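Local coordinates for protein acetyl transferase (Salmonella typhimurium, PDB 1S7K) that probably transfers an acetyl group from acetyl-coenzyme A to the N-terminal amino group of ribosomal protein L7/L12, at residues R55-V58 with Q59-L63. Numbering follows the deposited sequence.
Sequences RKHV and QGNIL
Gln59 N donates to Arg55 O over 2.6 Å, and three further i to i+4 bonds continue the helix: Gly60 N to Lys56 O, Asn61 N to His57 O and Ile62 N to Val58 O.

On the outside of this turn, the Asn61 amide approaches the His57 imidazole from one face. Its OD1 lies 3.0 Å from His57 NE2, but the oxygen comes from above the ring, at an angle too poor for a hydrogen bond, and the ring and amide planes stand 77° apart. With CG anti to the backbone N (chi1 -176°), beside the carbonyl carbon, the His57 ring leans toward the next turn, where Asn61 sits.

The extended Gln59 side chain runs back along the preceding turn, its CG 3.0 Å from Arg55 O and its OE1 3.1 Å from the aliphatic Arg55 CG. Gln59 OE1 also lies 3.2 Å from Arg55 O, two acceptors that cannot bond each other. The Arg55 guanidinium is turned steeply to that amide and reaches instead to Glu21, with which NH1 forms a salt bridge.

Farther round the helix, Val58 CG1 packs against Ile62 CD1 at 3.6 Å. Val58 is buried, touching Val24 and Leu27 of helix 24-33, whereas His57 and Lys56 are exposed. The consecutive i to i+4 bonds are those of a regular alpha-helix, here the first turns of helix 55-67, which sets Val58 against helix 24-33 in the N-terminal part of the GNAT fold.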
loop_
_atom_site.group_PDB
_atom_site.type_symbol
_atom_site.label_atom_id
_atom_site.label_comp_id
_atom_site.label_asym_id
_atom_site.label_seq_id
_atom_site.Cartn_x
_atom_site.Cartn_y
_atom_site.Cartn_z
ATOM N N ARG A 55 -13.508 18.555 -10.210
ATOM C CA ARG A 55 -14.667 17.763 -10.549
ATOM C C ARG A 55 -14.216 16.375 -10.935
ATOM O O ARG A 55 -14.761 15.398 -10.488
ATOM C CB ARG A 55 -15.407 18.393 -11.735
ATOM C CG ARG A 55 -16.760 17.775 -12.050
ATOM C CD ARG A 55 -17.460 18.627 -13.135
ATOM N NE ARG A 55 -17.568 20.049 -12.784
ATOM C CZ ARG A 55 -18.515 20.571 -12.000
ATOM N NH1 ARG A 55 -19.460 19.796 -11.469
ATOM N NH2 ARG A 55 -18.511 21.880 -11.748
ATOM N N LYS A 56 -13.217 16.316 -11.806
ATOM C CA LYS A 56 -12.678 15.069 -12.242
ATOM C C LYS A 56 -12.187 14.334 -10.997
ATOM O O LYS A 56 -12.445 13.142 -10.832
ATOM C CB LYS A 56 -11.502 15.309 -13.201
ATOM C CG LYS A 56 -10.744 14.027 -13.524
ATOM C CD LYS A 56 -9.707 14.199 -14.629
ATOM C CE LYS A 56 -8.849 12.933 -14.822
ATOM N NZ LYS A 56 -9.420 11.852 -15.712
ATOM N N HIS A 57 -11.472 15.050 -10.126
ATOM C CA HIS A 57 -10.934 14.416 -8.920
ATOM C C HIS A 57 -12.100 13.860 -8.114
ATOM O O HIS A 57 -12.106 12.697 -7.729
ATOM C CB HIS A 57 -10.134 15.423 -8.075
ATOM C CG HIS A 57 -9.467 14.817 -6.864
ATOM N ND1 HIS A 57 -8.329 14.040 -6.943
ATOM C CD2 HIS A 57 -9.797 14.856 -5.551
ATOM C CE1 HIS A 57 -7.994 13.619 -5.734
ATOM N NE2 HIS A 57 -8.871 14.097 -4.873
ATOM N N VAL A 58 -13.106 14.699 -7.869
ATOM C CA VAL A 58 -14.248 14.252 -7.120
ATOM C C VAL A 58 -15.031 13.121 -7.804
ATOM O O VAL A 58 -15.340 12.112 -7.161
ATOM C CB VAL A 58 -15.160 15.431 -6.780
ATOM C CG1 VAL A 58 -16.470 14.922 -6.182
ATOM C CG2 VAL A 58 -14.407 16.407 -5.850
ATOM N N GLN A 59 -15.353 13.277 -9.099
ATOM C CA GLN A 59 -16.073 12.227 -9.779
ATOM C C GLN A 59 -15.290 10.931 -9.663
ATOM O O GLN A 59 -15.867 9.900 -9.399
ATOM C CB GLN A 59 -16.334 12.619 -11.248
ATOM C CG GLN A 59 -17.206 13.903 -11.328
ATOM C CD GLN A 59 -17.259 14.599 -12.714
ATOM O OE1 GLN A 59 -16.233 14.995 -13.291
ATOM N NE2 GLN A 59 -18.475 14.775 -13.222
ATOM N N GLY A 60 -13.970 10.997 -9.822
ATOM C CA GLY A 60 -13.141 9.800 -9.704
ATOM C C GLY A 60 -13.212 9.206 -8.306
ATOM O O GLY A 60 -13.337 7.977 -8.128
ATOM N N ASN A 61 -13.223 10.065 -7.281
ATOM C CA ASN A 61 -13.261 9.471 -5.926
ATOM C C ASN A 61 -14.635 8.851 -5.561
ATOM O O ASN A 61 -14.710 7.862 -4.814
ATOM C CB ASN A 61 -12.787 10.520 -4.926
ATOM C CG ASN A 61 -11.262 10.703 -4.981
ATOM O OD1 ASN A 61 -10.702 11.694 -4.505
ATOM N ND2 ASN A 61 -10.590 9.717 -5.555
ATOM N N ILE A 62 -15.703 9.411 -6.132
ATOM C CA ILE A 62 -17.088 8.946 -5.946
ATOM C C ILE A 62 -17.189 7.517 -6.474
ATOM O O ILE A 62 -17.780 6.666 -5.818
ATOM C CB ILE A 62 -18.105 9.924 -6.673
ATOM C CG1 ILE A 62 -18.084 11.293 -5.969
ATOM C CG2 ILE A 62 -19.503 9.344 -6.682
ATOM C CD1 ILE A 62 -18.978 12.339 -6.537
ATOM N N LEU A 63 -16.592 7.236 -7.635
ATOM C CA LEU A 63 -16.622 5.880 -8.203
ATOM C C LEU A 63 -15.951 4.891 -7.264
ATOM O O LEU A 63 -16.503 3.835 -6.994
ATOM C CB LEU A 63 -15.931 5.829 -9.572
ATOM C CG LEU A 63 -16.623 6.799 -10.525
ATOM C CD1 LEU A 63 -15.878 6.803 -11.850
ATOM C CD2 LEU A 63 -18.094 6.391 -10.712
#